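Local structure of protein yahD a copper inducible hydrolase (Lactococcus lactis subsp. lactis, 3OG9) at residues E77-D80 and E81-W85; Q192-Q195 and E196-L199. The protein probably acts as a hydrolase of the alpha/beta hydrolase fold, is induced by copper, and binds D-malate in its pocket. All coordinates share one frame; numbering follows the deposited sequence.

Interaction 1: E77-D80 and E81-W85; sequences ESLD and EETDW
Thr83 leans back over the carbonyl of Leu79, one turn earlier in the same helix. Its CB lies 3.4 Å from Leu79 O. At CB the side chain forks. OG1 sits between the backbone N and the carbonyl carbon (chi1 58°), and this brings the hydroxyl within 2.8 Å of Leu79 O. This hydroxyl has a single proton, and another acceptor lies within its reach, so the bond to Leu79 O is not certain. The other branch, CG2, points outward with a slight backward lean and meets the methyl CD1 of Leu79 at 3.8 Å. Leu79 O also takes the backbone bond from Thr83 N, at 3.0 Å. These are i to i+4 contacts in the first turns of helix 76-97, which lies beside helix 111-121 in the alpha/beta hydrolase fold. Val115 and Met119 of that helix touch Thr83, while Asn118 touches Leu79. An alanine at Thr83 would remove OG1 and CG2, and is likely to cost Lys124 one of its oxygen partners and open a gap beside CD1 of Leu79. The more exposed side of the helix is acidic. OD1 of Asp80 and OD1 of Asp84 come within 4.2 Å, their carboxylate planes turned 69° apart. Lys124 forms salt bridges to both oxygens and also bonds to Thr83 OG1, which probably offsets the repulsion between the two aspartates. Glu81 lays its side chain along the preceding turn, with CG 3.3 Å from Glu77 O. Beside it, CG of Glu82 passes Ser78 OG at 4.0 Å. The polar ends of this last pair turn to other partners: OG bonds to Lys62 N, and Glu82 forms a salt bridge with Arg51.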
ATOM      1  N   GLU A  77      -5.080 -12.597  12.434  1.00  9.68           N
ATOM      2  CA  GLU A  77      -5.155 -13.876  11.718  1.00 10.08           C
ATOM      3  C   GLU A  77      -5.613 -13.674  10.270  1.00  9.20           C
ATOM      4  O   GLU A  77      -5.030 -14.252   9.340  1.00  8.85           O
ATOM      5  CB  GLU A  77      -6.033 -14.885  12.453  1.00 11.43           C
ATOM      6  CG  GLU A  77      -5.296 -15.531  13.652  1.00 12.39           C
ATOM      7  CD  GLU A  77      -6.052 -16.712  14.289  0.50 10.98           C
ATOM      8  OE1 GLU A  77      -7.064 -17.188  13.727  0.50 11.18           O
ATOM      9  OE2 GLU A  77      -5.615 -17.159  15.370  0.50 12.27           O
ATOM     10  N   SER A  78      -6.639 -12.845  10.089  1.00  8.31           N
ATOM     11  CA  SER A  78      -7.125 -12.502   8.755  1.00  7.85           C
ATOM     12  C   SER A  78      -6.039 -11.787   7.983  1.00  7.75           C
ATOM     13  O   SER A  78      -5.812 -12.121   6.824  1.00  7.82           O
ATOM     14  CB  SER A  78      -8.384 -11.638   8.816  1.00  7.80           C
ATOM     15  OG  SER A  78      -8.838 -11.248   7.526  1.00  8.71           O
ATOM     16  N   LEU A  79      -5.393 -10.809   8.615  1.00  7.45           N
ATOM     17  CA  LEU A  79      -4.312 -10.061   7.968  1.00  8.07           C
ATOM     18  C   LEU A  79      -3.279 -11.033   7.459  1.00  7.78           C
ATOM     19  O   LEU A  79      -2.821 -10.940   6.328  1.00  8.21           O
ATOM     20  CB  LEU A  79      -3.687  -9.014   8.924  1.00  7.17           C
ATOM     21  CG  LEU A  79      -2.448  -8.256   8.424  1.00  7.41           C
ATOM     22  CD1 LEU A  79      -2.784  -7.415   7.190  1.00  7.63           C
ATOM     23  CD2 LEU A  79      -1.774  -7.432   9.537  1.00  9.12           C
ATOM     24  N   ASP A  80      -2.916 -12.000   8.294  1.00  7.48           N
ATOM     25  CA  ASP A  80      -1.872 -12.959   7.899  1.00  8.92           C
ATOM     26  C   ASP A  80      -2.348 -13.840   6.733  1.00  8.57           C
ATOM     27  O   ASP A  80      -1.620 -14.005   5.748  1.00  9.65           O
ATOM     28  CB  ASP A  80      -1.441 -13.802   9.116  1.00  8.75           C
ATOM     29  CG  ASP A  80      -0.299 -14.759   8.784  1.00 13.92           C
ATOM     30  OD1 ASP A  80       0.692 -14.336   8.124  1.00 16.48           O
ATOM     31  OD2 ASP A  80      -0.436 -15.940   9.161  1.00 15.49           O
ATOM     32  N   GLU A  81      -3.584 -14.343   6.810  1.00  8.48           N
ATOM     33  CA  GLU A  81      -4.119 -15.210   5.752  1.00  9.35           C
ATOM     34  C   GLU A  81      -4.233 -14.462   4.408  1.00  8.66           C
ATOM     35  O   GLU A  81      -3.859 -14.990   3.348  1.00  8.51           O
ATOM     36  CB  GLU A  81      -5.471 -15.806   6.149  1.00  9.95           C
ATOM     37  CG  GLU A  81      -5.364 -16.814   7.291  1.00 15.60           C
ATOM     38  CD  GLU A  81      -6.660 -16.929   8.115  0.50 17.72           C
ATOM     39  OE1 GLU A  81      -7.742 -16.539   7.617  0.50 18.29           O
ATOM     40  OE2 GLU A  81      -6.590 -17.409   9.271  0.50 19.49           O
ATOM     41  N   GLU A  82      -4.733 -13.226   4.456  1.00  8.66           N
ATOM     42  CA  GLU A  82      -5.015 -12.483   3.211  1.00  8.93           C
ATOM     43  C   GLU A  82      -3.728 -11.983   2.588  1.00  9.04           C
ATOM     44  O   GLU A  82      -3.612 -11.918   1.350  1.00  8.58           O
ATOM     45  CB  GLU A  82      -5.971 -11.319   3.446  1.00  9.33           C
ATOM     46  CG  GLU A  82      -7.383 -11.767   3.844  1.00 11.28           C
ATOM     47  CD  GLU A  82      -8.032 -12.640   2.777  1.00 15.47           C
ATOM     48  OE1 GLU A  82      -8.026 -12.287   1.572  1.00 16.20           O
ATOM     49  OE2 GLU A  82      -8.531 -13.717   3.148  1.00 18.99           O
ATOM     50  N   THR A  83      -2.748 -11.655   3.423  1.00  8.28           N
ATOM     51  CA  THR A  83      -1.447 -11.264   2.855  1.00  8.95           C
ATOM     52  C   THR A  83      -0.678 -12.451   2.228  1.00  9.28           C
ATOM     53  O   THR A  83       0.046 -12.263   1.253  1.00  7.72           O
ATOM     54  CB  THR A  83      -0.572 -10.454   3.794  1.00  9.46           C
ATOM     55  OG1 THR A  83      -0.332 -11.174   5.006  1.00  8.73           O
ATOM     56  CG2 THR A  83      -1.237  -9.071   4.097  1.00  9.26           C
ATOM     57  N   ASP A  84      -0.869 -13.660   2.752  1.00  9.89           N
ATOM     58  CA  ASP A  84      -0.330 -14.871   2.078  1.00  9.98           C
ATOM     59  C   ASP A  84      -1.008 -15.033   0.736  1.00  9.69           C
ATOM     60  O   ASP A  84      -0.353 -15.296  -0.294  1.00  8.70           O
ATOM     61  CB  ASP A  84      -0.539 -16.128   2.905  1.00 10.86           C
ATOM     62  CG  ASP A  84       0.454 -16.256   4.051  1.00 12.95           C
ATOM     63  OD1 ASP A  84       1.390 -15.442   4.171  1.00 16.32           O
ATOM     64  OD2 ASP A  84       0.261 -17.170   4.852  1.00 16.68           O
ATOM     65  N   TRP A  85      -2.326 -14.849   0.730  1.00  9.74           N
ATOM     66  CA  TRP A  85      -3.098 -14.955  -0.500  1.00  9.18           C
ATOM     67  C   TRP A  85      -2.663 -13.899  -1.515  1.00  8.65           C
ATOM     68  O   TRP A  85      -2.400 -14.219  -2.681  1.00  6.82           O
ATOM     69  CB  TRP A  85      -4.609 -14.824  -0.240  1.00 10.88           C
ATOM     70  CG  TRP A  85      -5.325 -14.719  -1.576  1.00 12.27           C
ATOM     71  CD1 TRP A  85      -5.602 -15.733  -2.438  1.00 14.26           C
ATOM     72  CD2 TRP A  85      -5.754 -13.516  -2.212  1.00 13.65           C
ATOM     73  NE1 TRP A  85      -6.236 -15.239  -3.566  1.00 15.80           N
ATOM     74  CE2 TRP A  85      -6.329 -13.877  -3.449  1.00 13.64           C
ATOM     75  CE3 TRP A  85      -5.747 -12.167  -1.837  1.00 12.68           C
ATOM     76  CZ2 TRP A  85      -6.877 -12.942  -4.312  1.00 13.78           C
ATOM     77  CZ3 TRP A  85      -6.294 -11.240  -2.697  1.00 14.29           C
ATOM     78  CH2 TRP A  85      -6.844 -11.635  -3.929  1.00 12.64           C
TER

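Interaction 2: Q192-Q195 and E196-L199; sequences QLTQ and EEVL. Unlike the reference sequence in segment 192-195: Thr194 (reference Met).
Thr194 and Glu197 form a capping box at the start of helix 195-208, each side chain bonding to the other's backbone N. Thr194 OG1 accepts from Glu197 N at 2.9 Å. In return, OE1 of Glu197 accepts from Thr194 N at 3.0 Å, with the N-H approaching from above the carboxylate plane, 39° out of it. OE1 also lies 3.3 Å from Thr194 OG1, a weak bond whose proton is not settled. Glu197 reaches back because its CG sits between the backbone N and the carbonyl carbon (chi1 71°) and the chain then runs extended. On the way CG passes 3.2 Å from Thr194 O. That carbonyl takes the first helical bond, from Val198 N at 3.2 Å. Next to the box, CD1 of Leu193 rests 3.6 Å from the carboxylate carbon CD of Glu197. The apolar pair is Leu193 with Val198, where CG meets CG2 at 4.2 Å, the two side chains crossing at about a right angle. Phe133 of strand 129-133 touches all three residues. Ile35 and Ile39 of helix 33-39 pack on Val198. Farther out, His134 bonds to OE1 of Glu197 and Ser155 to OE2, which probably helps fix the rotation of the carboxylate. Tyr109 OH bonds to Leu193 N, two residues after the malate-binding His191. Glu197 is buried, yet both its oxygens have partners, among them the N-H of Thr194. If the carboxylate is ionised, this N-H and the nearby start of the helix would probably stabilise its negative charge.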
ATOM      1  N   GLN A 192      -8.585  11.937   4.087  1.00 11.19           N
ATOM      2  CA  GLN A 192      -8.893  12.077   2.654  1.00 10.93           C
ATOM      3  C   GLN A 192      -7.648  12.185   1.765  1.00 11.05           C
ATOM      4  O   GLN A 192      -6.755  12.995   2.036  1.00 10.65           O
ATOM      5  CB  GLN A 192      -9.725  13.335   2.457  1.00 12.20           C
ATOM      6  CG  GLN A 192     -10.197  13.607   1.039  1.00 13.33           C
ATOM      7  CD  GLN A 192     -11.309  14.651   1.033  1.00 19.08           C
ATOM      8  OE1 GLN A 192     -11.043  15.853   0.973  1.00 21.00           O
ATOM      9  NE2 GLN A 192     -12.557  14.190   1.151  1.00 21.72           N
ATOM     10  N   LEU A 193      -7.617  11.421   0.677  1.00 10.34           N
ATOM     11  CA  LEU A 193      -6.564  11.556  -0.328  1.00 10.18           C
ATOM     12  C   LEU A 193      -6.649  12.915  -1.070  1.00 10.25           C
ATOM     13  O   LEU A 193      -7.698  13.274  -1.622  1.00 11.37           O
ATOM     14  CB  LEU A 193      -6.643  10.397  -1.315  1.00  9.46           C
ATOM     15  CG  LEU A 193      -5.520  10.339  -2.366  1.00  9.57           C
ATOM     16  CD1 LEU A 193      -4.257   9.910  -1.646  1.00  8.25           C
ATOM     17  CD2 LEU A 193      -5.871   9.363  -3.502  1.00  9.27           C
ATOM     18  N   THR A 194      -5.555  13.677  -1.095  1.00  9.72           N
ATOM     19  CA  THR A 194      -5.593  15.007  -1.697  1.00  8.50           C
ATOM     20  C   THR A 194      -4.829  15.065  -3.007  1.00  8.86           C
ATOM     21  O   THR A 194      -3.861  14.276  -3.252  1.00  7.38           O
ATOM     22  CB  THR A 194      -4.950  16.074  -0.778  1.00  9.99           C
ATOM     23  OG1 THR A 194      -3.546  15.830  -0.756  1.00  7.48           O
ATOM     24  CG2 THR A 194      -5.513  16.011   0.642  1.00 10.67           C
ATOM     25  N   GLN A 195      -5.256  15.998  -3.863  1.00  8.59           N
ATOM     26  CA  GLN A 195      -4.585  16.224  -5.153  1.00  9.86           C
ATOM     27  C   GLN A 195      -3.120  16.561  -4.924  1.00  8.96           C
ATOM     28  O   GLN A 195      -2.252  16.188  -5.716  1.00  9.94           O
ATOM     29  CB  GLN A 195      -5.304  17.331  -5.967  1.00 10.60           C
ATOM     30  CG  GLN A 195      -6.728  16.846  -6.440  1.00 12.49           C
ATOM     31  CD  GLN A 195      -7.591  17.876  -7.203  1.00 14.30           C
ATOM     32  OE1 GLN A 195      -8.710  18.223  -6.774  1.00 15.56           O
ATOM     33  NE2 GLN A 195      -7.108  18.308  -8.352  1.00 20.15           N
ATOM     34  N   GLU A 196      -2.844  17.297  -3.855  1.00  9.40           N
ATOM     35  CA  GLU A 196      -1.487  17.774  -3.578  1.00  8.58           C
ATOM     36  C   GLU A 196      -0.584  16.617  -3.154  1.00  8.13           C
ATOM     37  O   GLU A 196       0.598  16.576  -3.521  1.00  6.55           O
ATOM     38  CB  GLU A 196      -1.489  18.864  -2.490  1.00  8.63           C
ATOM     39  CG  GLU A 196      -2.183  20.182  -2.917  1.00 12.68           C
ATOM     40  CD  GLU A 196      -3.740  20.138  -2.863  1.00 21.32           C
ATOM     41  OE1 GLU A 196      -4.342  19.138  -2.391  1.00 19.13           O
ATOM     42  OE2 GLU A 196      -4.367  21.137  -3.302  1.00 25.28           O
ATOM     43  N   GLU A 197      -1.118  15.670  -2.395  1.00  7.28           N
ATOM     44  CA  GLU A 197      -0.216  14.558  -2.017  1.00  7.77           C
ATOM     45  C   GLU A 197       0.104  13.660  -3.200  1.00  6.57           C
ATOM     46  O   GLU A 197       1.197  13.112  -3.281  1.00  5.26           O
ATOM     47  CB  GLU A 197      -0.722  13.750  -0.816  1.00  6.78           C
ATOM     48  CG  GLU A 197      -1.937  12.876  -1.067  1.00  9.56           C
ATOM     49  CD  GLU A 197      -2.488  12.336   0.266  1.00  9.22           C
ATOM     50  OE1 GLU A 197      -3.405  12.944   0.832  1.00  9.85           O
ATOM     51  OE2 GLU A 197      -1.947  11.335   0.775  1.00 12.81           O
ATOM     52  N   VAL A 198      -0.848  13.512  -4.116  1.00  6.27           N
ATOM     53  CA  VAL A 198      -0.602  12.774  -5.357  1.00  6.52           C
ATOM     54  C   VAL A 198       0.468  13.432  -6.271  1.00  7.42           C
ATOM     55  O   VAL A 198       1.362  12.740  -6.821  1.00  7.60           O
ATOM     56  CB  VAL A 198      -1.919  12.489  -6.093  1.00  6.42           C
ATOM     57  CG1 VAL A 198      -1.665  11.909  -7.486  1.00  6.24           C
ATOM     58  CG2 VAL A 198      -2.754  11.571  -5.243  1.00  4.31           C
ATOM     59  N   LEU A 199       0.401  14.751  -6.423  1.00  6.74           N
ATOM     60  CA  LEU A 199       1.479  15.459  -7.136  1.00  8.09           C
ATOM     61  C   LEU A 199       2.845  15.336  -6.435  1.00  7.03           C
ATOM     62  O   LEU A 199       3.885  15.245  -7.107  1.00  7.86           O
ATOM     63  CB  LEU A 199       1.113  16.925  -7.399  1.00  8.55           C
ATOM     64  CG  LEU A 199      -0.088  17.097  -8.346  1.00 12.23           C
ATOM     65  CD1 LEU A 199      -0.334  18.586  -8.637  1.00 18.15           C
ATOM     66  CD2 LEU A 199       0.140  16.346  -9.657  1.00 17.58           C
TER

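From the N terminus, the chain reaches interaction 1 first, in the opening turns of helix 76-97. It then passes through strands 105-109 to 181-186 before interaction 2. Each contact lies within one continuous stretch, interaction 1 between successive helical turns, interaction 2 between a loop and the turn after it, so neither closes a long loop. They follow in series, neither nested nor crossed. Interactions 1 and 2 have centres about 29 Å apart and nearest atoms about 20 Å apart, on opposite sides of the chain's centre. In interaction 1, Leu79 and Thr83 also touch helix 111-121. Interaction 2 joins the loop after strand 181-186 to helix 195-208, which packs against strand 129-133 and helix 33-39.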